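Local coordinates for protein protease LasA (Pseudomonas aeruginosa, PDB 3IT5) that cleaves the pentaglycine cross-links of staphylococcal peptidoglycan and degrades elastin as a secreted M23-family zinc metalloendopeptidase, at residues S138-V146 with Y158-H169. Numbering follows the deposited sequence.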
ATOM      1  N   SER A 138      10.133  -1.943   6.329  1.00  8.56           N
ATOM      2  CA  SER A 138       9.869  -0.616   6.897  1.00  8.49           C
ATOM      3  C   SER A 138       9.130   0.313   5.930  1.00  8.28           C
ATOM      4  O   SER A 138       9.446   0.377   4.741  1.00  8.05           O
ATOM      5  CB  SER A 138      11.156   0.063   7.373  1.00  8.34           C
ATOM      6  OG  SER A 138      11.648  -0.526   8.565  1.00  9.77           O
ATOM      7  N   PHE A 139       8.139   1.015   6.466  1.00  7.93           N
ATOM      8  CA  PHE A 139       7.436   2.072   5.762  1.00  8.04           C
ATOM      9  C   PHE A 139       7.446   3.254   6.708  1.00  8.34           C
ATOM     10  O   PHE A 139       6.698   3.279   7.690  1.00  8.32           O
ATOM     11  CB  PHE A 139       6.007   1.641   5.432  1.00  7.86           C
ATOM     12  CG  PHE A 139       5.935   0.497   4.463  1.00  7.46           C
ATOM     13  CD1 PHE A 139       5.795  -0.809   4.922  1.00  6.99           C
ATOM     14  CD2 PHE A 139       6.027   0.723   3.093  1.00  7.17           C
ATOM     15  CE1 PHE A 139       5.739  -1.876   4.030  1.00  6.53           C
ATOM     16  CE2 PHE A 139       5.974  -0.335   2.190  1.00  6.83           C
ATOM     17  CZ  PHE A 139       5.829  -1.642   2.662  1.00  6.91           C
ATOM     18  N   GLY A 140       8.330   4.211   6.431  1.00  8.25           N
ATOM     19  CA  GLY A 140       8.668   5.247   7.405  1.00  8.43           C
ATOM     20  C   GLY A 140       9.336   4.593   8.605  1.00  8.54           C
ATOM     21  O   GLY A 140      10.163   3.693   8.431  1.00  8.24           O
ATOM     22  N   PRO A 141       8.967   5.021   9.830  1.00  8.58           N
ATOM     23  CA  PRO A 141       9.519   4.420  11.045  1.00  8.60           C
ATOM     24  C   PRO A 141       8.956   3.023  11.340  1.00  8.64           C
ATOM     25  O   PRO A 141       9.546   2.282  12.131  1.00  8.57           O
ATOM     26  CB  PRO A 141       9.096   5.406  12.141  1.00  8.70           C
ATOM     27  CG  PRO A 141       7.824   6.007  11.624  1.00  8.66           C
ATOM     28  CD  PRO A 141       8.020   6.113  10.133  1.00  8.57           C
ATOM     29  N   TYR A 142       7.831   2.678  10.707  1.00  8.45           N
ATOM     30  CA  TYR A 142       7.116   1.427  10.993  1.00  8.50           C
ATOM     31  C   TYR A 142       7.764   0.194  10.372  1.00  8.88           C
ATOM     32  O   TYR A 142       8.049   0.167   9.167  1.00  8.78           O
ATOM     33  CB  TYR A 142       5.658   1.498  10.521  1.00  8.15           C
ATOM     34  CG  TYR A 142       4.878   2.691  11.020  1.00  7.45           C
ATOM     35  CD1 TYR A 142       4.533   2.814  12.366  1.00  6.72           C
ATOM     36  CD2 TYR A 142       4.469   3.689  10.141  1.00  6.80           C
ATOM     37  CE1 TYR A 142       3.812   3.918  12.824  1.00  6.49           C
ATOM     38  CE2 TYR A 142       3.752   4.793  10.588  1.00  6.34           C
ATOM     39  CZ  TYR A 142       3.427   4.899  11.929  1.00  5.98           C
ATOM     40  OH  TYR A 142       2.710   5.982  12.374  1.00  5.85           O
ATOM     41  N   ARG A 143       7.989  -0.818  11.207  1.00  8.96           N
ATOM     42  CA  ARG A 143       8.342  -2.153  10.748  1.00  9.43           C
ATOM     43  C   ARG A 143       7.100  -3.024  10.867  1.00  9.33           C
ATOM     44  O   ARG A 143       6.474  -3.087  11.927  1.00  9.27           O
ATOM     45  CB  ARG A 143       9.481  -2.744  11.586  1.00  9.54           C
ATOM     46  CG  ARG A 143       9.854  -4.178  11.211  1.00 10.58           C
ATOM     47  CD  ARG A 143      10.834  -4.789  12.202  1.00 12.31           C
ATOM     48  NE  ARG A 143      12.185  -4.260  12.030  1.00 14.86           N
ATOM     49  CZ  ARG A 143      13.273  -4.744  12.627  1.00 16.00           C
ATOM     50  NH1 ARG A 143      13.190  -5.786  13.448  1.00 16.33           N
ATOM     51  NH2 ARG A 143      14.454  -4.185  12.395  1.00 16.23           N
ATOM     52  N   ILE A 144       6.744  -3.690   9.776  1.00  9.27           N
ATOM     53  CA  ILE A 144       5.539  -4.515   9.748  1.00  9.27           C
ATOM     54  C   ILE A 144       5.829  -5.969  10.141  1.00  9.16           C
ATOM     55  O   ILE A 144       6.826  -6.564   9.711  1.00  9.21           O
ATOM     56  CB  ILE A 144       4.798  -4.398   8.379  1.00  9.36           C
ATOM     57  CG1 ILE A 144       3.529  -5.260   8.343  1.00  9.92           C
ATOM     58  CG2 ILE A 144       5.721  -4.733   7.217  1.00  9.95           C
ATOM     59  CD1 ILE A 144       2.556  -4.871   7.230  1.00 10.88           C
ATOM     60  N   ASN A 145       4.975  -6.508  11.004  1.00  8.88           N
ATOM     61  CA  ASN A 145       4.966  -7.932  11.288  1.00  8.93           C
ATOM     62  C   ASN A 145       3.717  -8.538  10.667  1.00  9.07           C
ATOM     63  O   ASN A 145       2.602  -8.040  10.859  1.00  8.61           O
ATOM     64  CB  ASN A 145       5.003  -8.200  12.790  1.00  8.89           C
ATOM     65  CG  ASN A 145       5.398  -9.632  13.125  1.00  9.44           C
ATOM     66  OD1 ASN A 145       6.563 -10.017  12.990  1.00  9.46           O
ATOM     67  ND2 ASN A 145       4.432 -10.419  13.590  1.00  8.81           N
ATOM     68  N   VAL A 146       3.932  -9.610   9.915  1.00  9.09           N
ATOM     69  CA  VAL A 146       2.896 -10.309   9.171  1.00  9.52           C
ATOM     70  C   VAL A 146       2.156 -11.330  10.057  1.00  9.76           C
ATOM     71  O   VAL A 146       2.783 -12.103  10.787  1.00  9.75           O
ATOM     72  CB  VAL A 146       3.542 -10.961   7.908  1.00  9.44           C
ATOM     73  CG1 VAL A 146       3.048 -12.366   7.646  1.00  9.53           C
ATOM     74  CG2 VAL A 146       3.396 -10.044   6.688  1.00  9.12           C
ATOM     75  N   TYR A 158      -0.414  -9.229  13.946  1.00  9.87           N
ATOM     76  CA  TYR A 158      -0.248  -8.244  12.879  1.00  9.35           C
ATOM     77  C   TYR A 158      -0.163  -6.850  13.477  1.00  9.16           C
ATOM     78  O   TYR A 158      -1.061  -6.428  14.210  1.00  9.12           O
ATOM     79  CB  TYR A 158      -1.410  -8.311  11.883  1.00  9.13           C
ATOM     80  CG  TYR A 158      -1.310  -7.298  10.760  1.00  8.65           C
ATOM     81  CD1 TYR A 158      -0.385  -7.462   9.733  1.00  8.18           C
ATOM     82  CD2 TYR A 158      -2.137  -6.173  10.728  1.00  8.61           C
ATOM     83  CE1 TYR A 158      -0.281  -6.537   8.704  1.00  7.84           C
ATOM     84  CE2 TYR A 158      -2.042  -5.239   9.700  1.00  8.52           C
ATOM     85  CZ  TYR A 158      -1.110  -5.435   8.686  1.00  7.92           C
ATOM     86  OH  TYR A 158      -1.002  -4.532   7.657  1.00  7.95           O
ATOM     87  N   TYR A 159       0.914  -6.138  13.157  1.00  8.76           N
ATOM     88  CA  TYR A 159       1.127  -4.796  13.687  1.00  8.61           C
ATOM     89  C   TYR A 159       2.149  -3.989  12.890  1.00  8.34           C
ATOM     90  O   TYR A 159       2.994  -4.545  12.183  1.00  8.20           O
ATOM     91  CB  TYR A 159       1.544  -4.860  15.168  1.00  8.65           C
ATOM     92  CG  TYR A 159       2.721  -5.778  15.448  1.00  8.91           C
ATOM     93  CD1 TYR A 159       4.033  -5.321  15.330  1.00  9.00           C
ATOM     94  CD2 TYR A 159       2.518  -7.104  15.832  1.00  9.29           C
ATOM     95  CE1 TYR A 159       5.117  -6.159  15.588  1.00  9.39           C
ATOM     96  CE2 TYR A 159       3.591  -7.951  16.088  1.00  9.52           C
ATOM     97  CZ  TYR A 159       4.887  -7.474  15.963  1.00  9.67           C
ATOM     98  OH  TYR A 159       5.952  -8.314  16.208  1.00  9.73           O
ATOM     99  N   PHE A 160       2.051  -2.670  13.016  1.00  8.09           N
ATOM    100  CA  PHE A 160       3.068  -1.750  12.537  1.00  8.07           C
ATOM    101  C   PHE A 160       3.825  -1.253  13.766  1.00  8.17           C
ATOM    102  O   PHE A 160       3.250  -0.565  14.611  1.00  7.76           O
ATOM    103  CB  PHE A 160       2.417  -0.570  11.805  1.00  8.04           C
ATOM    104  CG  PHE A 160       1.761  -0.942  10.498  1.00  8.53           C
ATOM    105  CD1 PHE A 160       2.393  -0.669   9.288  1.00  8.91           C
ATOM    106  CD2 PHE A 160       0.511  -1.558  10.474  1.00  8.75           C
ATOM    107  CE1 PHE A 160       1.794  -1.010   8.075  1.00  9.39           C
ATOM    108  CE2 PHE A 160      -0.097  -1.904   9.267  1.00  9.10           C
ATOM    109  CZ  PHE A 160       0.541  -1.629   8.068  1.00  9.10           C
ATOM    110  N   TYR A 161       5.100  -1.622  13.890  1.00  8.13           N
ATOM    111  CA  TYR A 161       5.889  -1.181  15.041  1.00  8.16           C
ATOM    112  C   TYR A 161       6.742   0.035  14.706  1.00  8.04           C
ATOM    113  O   TYR A 161       7.663  -0.046  13.882  1.00  7.58           O
ATOM    114  CB  TYR A 161       6.750  -2.317  15.616  1.00  8.27           C
ATOM    115  CG  TYR A 161       7.626  -1.886  16.780  1.00  8.69           C
ATOM    116  CD1 TYR A 161       7.080  -1.666  18.046  1.00  8.63           C
ATOM    117  CD2 TYR A 161       8.998  -1.684  16.611  1.00  8.65           C
ATOM    118  CE1 TYR A 161       7.875  -1.264  19.116  1.00  9.07           C
ATOM    119  CE2 TYR A 161       9.804  -1.279  17.676  1.00  9.07           C
ATOM    120  CZ  TYR A 161       9.233  -1.074  18.925  1.00  9.12           C
ATOM    121  OH  TYR A 161      10.014  -0.677  19.986  1.00  9.29           O
ATOM    122  N   ASN A 162       6.422   1.157  15.352  1.00  7.88           N
ATOM    123  CA  ASN A 162       7.189   2.388  15.203  1.00  7.88           C
ATOM    124  C   ASN A 162       8.535   2.274  15.920  1.00  8.14           C
ATOM    125  O   ASN A 162       8.595   2.232  17.153  1.00  8.17           O
ATOM    126  CB  ASN A 162       6.389   3.593  15.723  1.00  7.84           C
ATOM    127  CG  ASN A 162       7.060   4.929  15.419  1.00  7.17           C
ATOM    128  OD1 ASN A 162       8.284   5.056  15.457  1.00  7.25           O
ATOM    129  ND2 ASN A 162       6.251   5.934  15.125  1.00  6.97           N
ATOM    130  N   GLN A 163       9.609   2.242  15.134  1.00  8.39           N
ATOM    131  CA  GLN A 163      10.964   2.016  15.646  1.00  8.69           C
ATOM    132  C   GLN A 163      11.608   3.275  16.239  1.00  8.92           C
ATOM    133  O   GLN A 163      12.718   3.221  16.773  1.00  8.97           O
ATOM    134  CB  GLN A 163      11.851   1.431  14.537  1.00  8.87           C
ATOM    135  CG  GLN A 163      11.333   0.106  13.971  1.00  8.75           C
ATOM    136  CD  GLN A 163      11.939  -0.244  12.631  1.00  9.14           C
ATOM    137  OE1 GLN A 163      12.656  -1.230  12.510  1.00  9.42           O
ATOM    138  NE2 GLN A 163      11.648   0.563  11.610  1.00  9.62           N
ATOM    139  N   SER A 164      10.900   4.396  16.147  1.00  9.06           N
ATOM    140  CA  SER A 164      11.393   5.677  16.644  1.00  9.41           C
ATOM    141  C   SER A 164      10.695   6.110  17.933  1.00  9.33           C
ATOM    142  O   SER A 164      11.197   6.980  18.645  1.00  9.44           O
ATOM    143  CB  SER A 164      11.243   6.757  15.565  1.00  9.32           C
ATOM    144  OG  SER A 164      11.464   8.053  16.102  1.00 10.49           O
ATOM    145  N   ALA A 165       9.544   5.497  18.218  1.00  9.31           N
ATOM    146  CA  ALA A 165       8.704   5.861  19.360  1.00  8.98           C
ATOM    147  C   ALA A 165       8.414   4.676  20.283  1.00  8.87           C
ATOM    148  O   ALA A 165       7.954   4.853  21.415  1.00  8.67           O
ATOM    149  CB  ALA A 165       7.394   6.474  18.870  1.00  9.02           C
ATOM    150  N   GLY A 166       8.672   3.470  19.787  1.00  8.74           N
ATOM    151  CA  GLY A 166       8.421   2.250  20.553  1.00  8.46           C
ATOM    152  C   GLY A 166       6.959   1.841  20.581  1.00  8.45           C
ATOM    153  O   GLY A 166       6.591   0.916  21.305  1.00  8.58           O
ATOM    154  N   THR A 167       6.135   2.522  19.782  1.00  8.30           N
ATOM    155  CA  THR A 167       4.685   2.297  19.752  1.00  8.16           C
ATOM    156  C   THR A 167       4.259   1.197  18.782  1.00  8.07           C
ATOM    157  O   THR A 167       4.859   1.017  17.718  1.00  7.67           O
ATOM    158  CB  THR A 167       3.908   3.589  19.399  1.00  8.36           C
ATOM    159  OG1 THR A 167       4.564   4.270  18.321  1.00  8.53           O
ATOM    160  CG2 THR A 167       3.840   4.515  20.591  1.00  8.44           C
ATOM    161  N   THR A 168       3.212   0.470  19.169  1.00  8.02           N
ATOM    162  CA  THR A 168       2.614  -0.575  18.341  1.00  8.03           C
ATOM    163  C   THR A 168       1.306  -0.060  17.746  1.00  8.01           C
ATOM    164  O   THR A 168       0.505   0.573  18.440  1.00  8.12           O
ATOM    165  CB  THR A 168       2.371  -1.856  19.166  1.00  8.02           C
ATOM    166  OG1 THR A 168       3.609  -2.282  19.739  1.00  8.00           O
ATOM    167  CG2 THR A 168       1.808  -2.986  18.302  1.00  8.20           C
ATOM    168  N   HIS A 169       1.101  -0.327  16.459  1.00  8.07           N
ATOM    169  CA  HIS A 169      -0.024   0.238  15.715  1.00  8.13           C
ATOM    170  C   HIS A 169      -0.870  -0.842  15.061  1.00  8.36           C
ATOM    171  O   HIS A 169      -0.369  -1.652  14.279  1.00  8.36           O
ATOM    172  CB  HIS A 169       0.480   1.248  14.682  1.00  7.86           C
ATOM    173  CG  HIS A 169       1.313   2.341  15.276  1.00  7.86           C
ATOM    174  ND1 HIS A 169       0.816   3.601  15.535  1.00  7.19           N
ATOM    175  CD2 HIS A 169       2.601   2.352  15.693  1.00  6.98           C
ATOM    176  CE1 HIS A 169       1.766   4.345  16.070  1.00  6.82           C
ATOM    177  NE2 HIS A 169       2.858   3.608  16.183  1.00  7.10           N
TER
HETATM  178  O   HOH W   1       3.791   6.779  14.760  1.00  8.92           O
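Tyr142 drives the edge of its ring into the face of His169, a T-shaped pair with planes at 76° and CE1 3.5 Å from His169 CD2. With CG beside its backbone N (chi1 -53°), the tyrosine also crosses Phe160 at about a right angle, CD1 4.0 Å from Phe160 CB. Farther along this tightly packed face, the long branch of Ile144 reaches two rings, CD1 3.9 Å from Phe160 CZ and 3.6 Å from Tyr158 CE1. A tyrosine suits this buried site because the OH of Tyr142 finds polar partners: Tyr176 O and a water linking it to Asn162 ND2.

In the backbone ladder, Arg143 N to Tyr161 O and Tyr161 N to Arg143 O are 2.8 Å bonds, whereas Tyr159 N to Asn145 O is weak. The other face, bearing Arg143, Asn145, Tyr159 and Tyr161, is looser and more solvent-exposed. Asn145 CB makes a CH-pi contact 3.5 Å from the Tyr159 ring centroid; its amide lies nearly parallel to the ring, bonded to Gln135 and Arg157. Gln163 N and NE2 grip Pro141 O from opposite faces of its carbonyl plane, holding the end of this long, exposed side chain, whose NE2 also donates to Ser138 OG.

Strands 142-145 and 159-162 form the middle of a four-stranded antiparallel sheet. Leu175 packs against Tyr142, Phe160 and His169, and Phe35 meets Phe160 edge-to-face, joining it to the large sheet carrying zinc ligand Asp36.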